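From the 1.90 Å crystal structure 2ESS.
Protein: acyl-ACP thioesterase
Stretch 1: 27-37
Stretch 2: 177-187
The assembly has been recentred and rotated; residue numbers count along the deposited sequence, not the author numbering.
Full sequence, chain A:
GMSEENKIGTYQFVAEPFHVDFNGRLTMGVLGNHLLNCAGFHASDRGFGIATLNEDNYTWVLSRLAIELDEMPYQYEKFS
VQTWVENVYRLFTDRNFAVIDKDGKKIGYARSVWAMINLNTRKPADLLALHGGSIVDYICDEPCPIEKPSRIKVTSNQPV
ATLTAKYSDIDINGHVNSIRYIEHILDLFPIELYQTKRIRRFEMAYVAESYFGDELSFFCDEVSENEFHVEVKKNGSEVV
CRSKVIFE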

ATOM      1  N   THR A  27      -3.709   6.758   5.973  1.00 32.51           N
ATOM      2  CA  THR A  27      -2.839   7.693   5.308  1.00 33.08           C
ATOM      3  C   THR A  27      -3.604   8.243   4.081  1.00 35.22           C
ATOM      4  O   THR A  27      -4.498   7.579   3.540  1.00 33.98           O
ATOM      5  CB  THR A  27      -1.497   7.052   4.859  1.00 33.25           C
ATOM      6  OG1 THR A  27      -1.761   6.049   3.873  1.00 32.53           O
ATOM      7  CG2 THR A  27      -0.725   6.419   6.062  1.00 34.14           C
HETATM    8  N   MSE A  28      -3.194   9.418   3.627  1.00 34.74           N
HETATM    9  CA  MSE A  28      -3.767  10.043   2.438  1.00 35.79           C
HETATM   10  C   MSE A  28      -3.596   9.194   1.195  1.00 35.28           C
HETATM   11  O   MSE A  28      -4.515   9.149   0.345  1.00 35.63           O
HETATM   12  CB  MSE A  28      -3.131  11.413   2.160  1.00 33.84           C
HETATM   13  CG  MSE A  28      -3.897  12.281   1.148  1.00 35.67           C
HETATM   14 SE   MSE A  28      -5.678  12.787   1.864  0.75 40.78          SE
HETATM   15  CE  MSE A  28      -5.115  13.622   3.479  1.00 36.64           C
ATOM     16  N   GLY A  29      -2.407   8.606   1.046  1.00 34.70           N
ATOM     17  CA  GLY A  29      -2.077   7.731  -0.066  1.00 35.03           C
ATOM     18  C   GLY A  29      -3.033   6.546  -0.117  1.00 36.46           C
ATOM     19  O   GLY A  29      -3.570   6.224  -1.176  1.00 33.67           O
ATOM     20  N   VAL A  30      -3.293   5.935   1.035  1.00 35.09           N
ATOM     21  CA  VAL A  30      -4.207   4.767   1.087  1.00 34.33           C
ATOM     22  C   VAL A  30      -5.629   5.176   0.810  1.00 31.59           C
ATOM     23  O   VAL A  30      -6.347   4.438   0.116  1.00 32.77           O
ATOM     24  CB  VAL A  30      -4.104   4.001   2.438  1.00 36.23           C
ATOM     25  CG1 VAL A  30      -5.244   2.992   2.577  1.00 38.96           C
ATOM     26  CG2 VAL A  30      -2.729   3.325   2.520  1.00 33.76           C
ATOM     27  N   LEU A  31      -6.042   6.332   1.324  1.00 32.85           N
ATOM     28  CA  LEU A  31      -7.380   6.864   1.025  1.00 35.77           C
ATOM     29  C   LEU A  31      -7.544   7.115  -0.470  1.00 34.77           C
ATOM     30  O   LEU A  31      -8.541   6.724  -1.035  1.00 31.41           O
ATOM     31  CB  LEU A  31      -7.678   8.154   1.764  1.00 35.05           C
ATOM     32  CG  LEU A  31      -9.050   8.785   1.517  1.00 39.04           C
ATOM     33  CD1 LEU A  31     -10.221   7.809   1.798  1.00 34.89           C
ATOM     34  CD2 LEU A  31      -9.169  10.064   2.352  1.00 35.16           C
ATOM     35  N   GLY A  32      -6.586   7.809  -1.078  1.00 34.73           N
ATOM     36  CA  GLY A  32      -6.542   7.982  -2.548  1.00 34.12           C
ATOM     37  C   GLY A  32      -6.674   6.653  -3.292  1.00 35.48           C
ATOM     38  O   GLY A  32      -7.488   6.538  -4.200  1.00 34.50           O
ATOM     39  N   ASN A  33      -5.913   5.649  -2.867  1.00 35.49           N
ATOM     40  CA  ASN A  33      -6.000   4.277  -3.419  1.00 35.20           C
ATOM     41  C   ASN A  33      -7.445   3.751  -3.365  1.00 34.17           C
ATOM     42  O   ASN A  33      -7.991   3.296  -4.398  1.00 34.44           O
ATOM     43  CB  ASN A  33      -5.042   3.298  -2.715  1.00 36.59           C
ATOM     44  CG  ASN A  33      -5.055   1.876  -3.366  1.00 40.46           C
ATOM     45  OD1 ASN A  33      -4.802   1.742  -4.540  1.00 46.43           O
ATOM     46  ND2 ASN A  33      -5.414   0.867  -2.606  1.00 50.99           N
ATOM     47  N   HIS A  34      -8.085   3.853  -2.199  1.00 33.34           N
ATOM     48  CA  HIS A  34      -9.480   3.414  -2.065  1.00 32.84           C
ATOM     49  C   HIS A  34     -10.437   4.186  -3.004  1.00 32.46           C
ATOM     50  O   HIS A  34     -11.308   3.586  -3.653  1.00 35.54           O
ATOM     51  CB  HIS A  34      -9.944   3.529  -0.614  1.00 32.15           C
ATOM     52  CG  HIS A  34      -9.308   2.510   0.295  1.00 33.49           C
ATOM     53  ND1 HIS A  34      -9.188   1.186  -0.050  1.00 49.83           N
ATOM     54  CD2 HIS A  34      -8.799   2.617   1.541  1.00 49.53           C
ATOM     55  CE1 HIS A  34      -8.622   0.519   0.940  1.00 48.74           C
ATOM     56  NE2 HIS A  34      -8.383   1.364   1.923  1.00 43.15           N
ATOM     57  N   LEU A  35     -10.315   5.505  -3.033  1.00 33.77           N
ATOM     58  CA  LEU A  35     -11.173   6.346  -3.905  1.00 31.07           C
ATOM     59  C   LEU A  35     -11.036   5.916  -5.356  1.00 31.50           C
ATOM     60  O   LEU A  35     -12.029   5.661  -6.013  1.00 33.21           O
ATOM     61  CB  LEU A  35     -10.865   7.839  -3.732  1.00 31.92           C
ATOM     62  CG  LEU A  35     -10.989   8.417  -2.308  1.00 29.84           C
ATOM     63  CD1 LEU A  35     -10.583   9.909  -2.315  1.00 30.95           C
ATOM     64  CD2 LEU A  35     -12.386   8.200  -1.661  1.00 32.73           C
ATOM     65  N   LEU A  36      -9.804   5.806  -5.865  1.00 31.15           N
ATOM     66  CA  LEU A  36      -9.583   5.455  -7.264  1.00 33.38           C
ATOM     67  C   LEU A  36     -10.042   4.037  -7.598  1.00 32.49           C
ATOM     68  O   LEU A  36     -10.642   3.808  -8.636  1.00 32.26           O
ATOM     69  CB  LEU A  36      -8.111   5.693  -7.640  1.00 35.53           C
ATOM     70  CG  LEU A  36      -7.652   7.151  -7.460  1.00 37.85           C
ATOM     71  CD1 LEU A  36      -6.174   7.369  -7.939  1.00 35.57           C
ATOM     72  CD2 LEU A  36      -8.613   8.111  -8.191  1.00 39.38           C
ATOM     73  N   ASN A  37      -9.810   3.088  -6.698  1.00 33.03           N
ATOM     74  CA  ASN A  37     -10.333   1.732  -6.882  1.00 33.01           C
ATOM     75  C   ASN A  37     -11.854   1.734  -6.897  1.00 34.38           C
ATOM     76  O   ASN A  37     -12.464   0.955  -7.648  1.00 37.88           O
ATOM     77  CB  ASN A  37      -9.857   0.788  -5.767  1.00 32.69           C
ATOM     78  CG  ASN A  37      -8.375   0.382  -5.912  1.00 39.78           C
ATOM     79  OD1 ASN A  37      -7.826   0.377  -6.995  1.00 40.43           O
ATOM     80  ND2 ASN A  37      -7.755   0.008  -4.800  1.00 37.46           N
TER
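Stretch 2 (177-187) NSIRYIEHILD

The contact between the two stretches centres on Ile179, whose side chain fits as a knob into a hole formed by Gly29, Gly32, Asn33 and Leu36. With chi1 and chi2 both in the m well, it lays CG2 3.3 Å from Gly29 O and CD1 3.7 Å from Gly32 C and 3.5 Å from Asn33 N, so that its closest contacts are with backbone atoms. The two glycines permit this closeness: an ideal CB on Gly32 would lie only 3.3 Å from Ile179 CD1 and from Ile182 CD1, and one on Gly29 3.3 Å from Glu183 CG. Accordingly, Gly29 and Ile179 bring their CA atoms to 5.4 Å.

The helix that starts at Met28 and continues beyond Asn37 and the helix of stretch 2 run nearly antiparallel, with a crossing angle of 161° and axes approaching to 8.7 Å. Along stretch 2 from N to C, successive turns therefore meet earlier residues of stretch 1. Ser178 CB lies 4.1 Å from Leu36 CD1, an atom that is also 4.1 Å from Ile179 CD1. One turn on, Ile182 sets CG2 3.8 Å from Gly29 N and 4.0 Å from CG of Met28, a selenomethionine; at the far end Leu186 CD1 reaches Met28 CB at 3.4 Å. The Met28 side chain starts toward stretch 2, but its end leads away.

No hydrogen bond joins the stretches; the polar interactions described here lie within each one. Thr27 caps the first helix, its OG1 accepting from Val30 N at 3.2 Å; Asn177 caps the second, its OD1 accepting from Arg180 N at 3.0 Å and, weakly, from Ile179 N at 2.9 Å. At the margin, Glu183 leaves its backbone sideways and forms a salt bridge within its own helix, OE1 to Arg180 NH1 at 3.3 Å, through charge alone.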

ATOM      1  N   ASN A 177       3.122   5.669 -10.290  1.00 35.84           N
ATOM      2  CA  ASN A 177       1.697   5.634 -10.117  1.00 37.96           C
ATOM      3  C   ASN A 177       1.177   6.835  -9.305  1.00 36.97           C
ATOM      4  O   ASN A 177       1.930   7.519  -8.590  1.00 35.10           O
ATOM      5  CB  ASN A 177       1.220   4.212  -9.700  1.00 38.90           C
ATOM      6  CG  ASN A 177       1.243   3.960  -8.216  1.00 44.16           C
ATOM      7  OD1 ASN A 177       0.880   4.810  -7.446  1.00 40.66           O
ATOM      8  ND2 ASN A 177       1.591   2.723  -7.816  1.00 41.23           N
ATOM      9  N   SER A 178      -0.103   7.122  -9.511  1.00 37.88           N
ATOM     10  CA  SER A 178      -0.793   8.246  -8.899  1.00 41.16           C
ATOM     11  C   SER A 178      -0.611   8.374  -7.394  1.00 39.87           C
ATOM     12  O   SER A 178      -0.442   9.487  -6.854  1.00 39.31           O
ATOM     13  CB  SER A 178      -2.294   8.079  -9.149  1.00 43.12           C
ATOM     14  OG  SER A 178      -2.561   8.035 -10.516  1.00 52.33           O
ATOM     15  N   ILE A 179      -0.652   7.221  -6.720  1.00 38.46           N
ATOM     16  CA  ILE A 179      -0.580   7.147  -5.270  1.00 38.66           C
ATOM     17  C   ILE A 179       0.834   7.344  -4.755  1.00 36.73           C
ATOM     18  O   ILE A 179       1.035   7.905  -3.685  1.00 34.90           O
ATOM     19  CB  ILE A 179      -1.139   5.784  -4.774  1.00 42.10           C
ATOM     20  CG1 ILE A 179      -2.576   5.622  -5.237  1.00 46.22           C
ATOM     21  CG2 ILE A 179      -1.113   5.686  -3.273  1.00 42.73           C
ATOM     22  CD1 ILE A 179      -3.430   6.826  -4.976  1.00 38.62           C
ATOM     23  N   ARG A 180       1.822   6.870  -5.501  1.00 35.05           N
ATOM     24  CA  ARG A 180       3.194   7.027  -5.099  1.00 32.43           C
ATOM     25  C   ARG A 180       3.589   8.488  -5.098  1.00 32.65           C
ATOM     26  O   ARG A 180       4.339   8.901  -4.231  1.00 32.49           O
ATOM     27  CB  ARG A 180       4.121   6.222  -6.007  1.00 34.84           C
ATOM     28  CG  ARG A 180       3.964   4.718  -5.796  1.00 38.38           C
ATOM     29  CD  ARG A 180       4.631   4.303  -4.516  1.00 38.94           C
ATOM     30  NE  ARG A 180       4.177   2.994  -4.076  1.00 50.70           N
ATOM     31  CZ  ARG A 180       4.689   2.356  -3.020  1.00 57.68           C
ATOM     32  NH1 ARG A 180       5.684   2.900  -2.320  1.00 58.65           N
ATOM     33  NH2 ARG A 180       4.222   1.163  -2.672  1.00 60.95           N
ATOM     34  N   TYR A 181       3.056   9.291  -6.022  1.00 32.20           N
ATOM     35  CA  TYR A 181       3.310  10.729  -5.949  1.00 33.14           C
ATOM     36  C   TYR A 181       2.798  11.357  -4.652  1.00 33.21           C
ATOM     37  O   TYR A 181       3.451  12.234  -4.104  1.00 30.62           O
ATOM     38  CB  TYR A 181       2.677  11.464  -7.101  1.00 35.50           C
ATOM     39  CG  TYR A 181       3.311  11.300  -8.454  1.00 35.98           C
ATOM     40  CD1 TYR A 181       4.600  11.795  -8.735  1.00 34.74           C
ATOM     41  CD2 TYR A 181       2.604  10.704  -9.488  1.00 36.16           C
ATOM     42  CE1 TYR A 181       5.160  11.684 -10.024  1.00 35.40           C
ATOM     43  CE2 TYR A 181       3.155  10.593 -10.770  1.00 35.02           C
ATOM     44  CZ  TYR A 181       4.422  11.093 -11.037  1.00 31.02           C
ATOM     45  OH  TYR A 181       4.886  10.961 -12.339  1.00 34.83           O
ATOM     46  N   ILE A 182       1.602  10.954  -4.221  1.00 33.19           N
ATOM     47  CA  ILE A 182       1.027  11.411  -2.949  1.00 34.62           C
ATOM     48  C   ILE A 182       1.948  11.107  -1.770  1.00 36.11           C
ATOM     49  O   ILE A 182       2.277  12.011  -0.981  1.00 35.16           O
ATOM     50  CB  ILE A 182      -0.368  10.796  -2.703  1.00 33.22           C
ATOM     51  CG1 ILE A 182      -1.338  11.265  -3.802  1.00 36.52           C
ATOM     52  CG2 ILE A 182      -0.900  11.192  -1.320  1.00 32.62           C
ATOM     53  CD1 ILE A 182      -2.781  10.680  -3.676  1.00 33.86           C
ATOM     54  N   GLU A 183       2.372   9.850  -1.646  1.00 35.55           N
ATOM     55  CA  GLU A 183       3.315   9.456  -0.596  1.00 38.62           C
ATOM     56  C   GLU A 183       4.593  10.287  -0.594  1.00 34.31           C
ATOM     57  O   GLU A 183       5.039  10.742   0.455  1.00 33.50           O
ATOM     58  CB  GLU A 183       3.724   7.994  -0.735  1.00 39.51           C
ATOM     59  CG  GLU A 183       2.610   6.981  -0.394  1.00 56.52           C
ATOM     60  CD  GLU A 183       3.079   5.495  -0.498  1.00 54.49           C
ATOM     61  OE1 GLU A 183       4.330   5.265  -0.539  1.00 56.74           O
ATOM     62  OE2 GLU A 183       2.195   4.585  -0.530  1.00 62.72           O
ATOM     63  N   HIS A 184       5.207  10.468  -1.765  1.00 31.77           N
ATOM     64  CA  HIS A 184       6.459  11.240  -1.800  1.00 31.97           C
ATOM     65  C   HIS A 184       6.254  12.724  -1.414  1.00 29.63           C
ATOM     66  O   HIS A 184       7.083  13.307  -0.765  1.00 30.98           O
ATOM     67  CB  HIS A 184       7.147  11.098  -3.159  1.00 32.37           C
ATOM     68  CG  HIS A 184       7.574   9.692  -3.463  1.00 38.57           C
ATOM     69  ND1 HIS A 184       8.364   8.952  -2.607  1.00 46.02           N
ATOM     70  CD2 HIS A 184       7.304   8.885  -4.517  1.00 43.33           C
ATOM     71  CE1 HIS A 184       8.555   7.748  -3.121  1.00 47.76           C
ATOM     72  NE2 HIS A 184       7.928   7.686  -4.282  1.00 43.79           N
ATOM     73  N   ILE A 185       5.137  13.320  -1.813  1.00 34.29           N
ATOM     74  CA  ILE A 185       4.862  14.713  -1.492  1.00 34.27           C
ATOM     75  C   ILE A 185       4.678  14.875   0.017  1.00 35.57           C
ATOM     76  O   ILE A 185       5.260  15.785   0.649  1.00 31.91           O
ATOM     77  CB  ILE A 185       3.626  15.232  -2.299  1.00 36.23           C
ATOM     78  CG1 ILE A 185       3.995  15.360  -3.783  1.00 33.62           C
ATOM     79  CG2 ILE A 185       3.134  16.587  -1.778  1.00 31.18           C
ATOM     80  CD1 ILE A 185       2.819  15.451  -4.667  1.00 38.02           C
ATOM     81  N   LEU A 186       3.883  13.976   0.587  1.00 33.26           N
ATOM     82  CA  LEU A 186       3.596  14.019   2.027  1.00 35.45           C
ATOM     83  C   LEU A 186       4.826  13.735   2.852  1.00 32.25           C
ATOM     84  O   LEU A 186       4.925  14.251   3.951  1.00 31.37           O
ATOM     85  CB  LEU A 186       2.426  13.125   2.413  1.00 35.37           C
ATOM     86  CG  LEU A 186       1.103  13.629   1.761  1.00 40.54           C
ATOM     87  CD1 LEU A 186      -0.084  12.830   2.245  1.00 40.31           C
ATOM     88  CD2 LEU A 186       0.866  15.143   2.001  1.00 46.54           C
ATOM     89  N   ASP A 187       5.824  13.041   2.292  1.00 34.45           N
ATOM     90  CA  ASP A 187       7.133  12.885   2.993  1.00 34.23           C
ATOM     91  C   ASP A 187       7.987  14.139   3.053  1.00 35.11           C
ATOM     92  O   ASP A 187       8.967  14.138   3.749  1.00 35.50           O
ATOM     93  CB  ASP A 187       7.979  11.740   2.406  1.00 37.08           C
ATOM     94  CG  ASP A 187       7.404  10.331   2.740  1.00 41.82           C
ATOM     95  OD1 ASP A 187       6.714  10.208   3.771  1.00 43.08           O
ATOM     96  OD2 ASP A 187       7.653   9.355   1.983  1.00 38.40           O
TER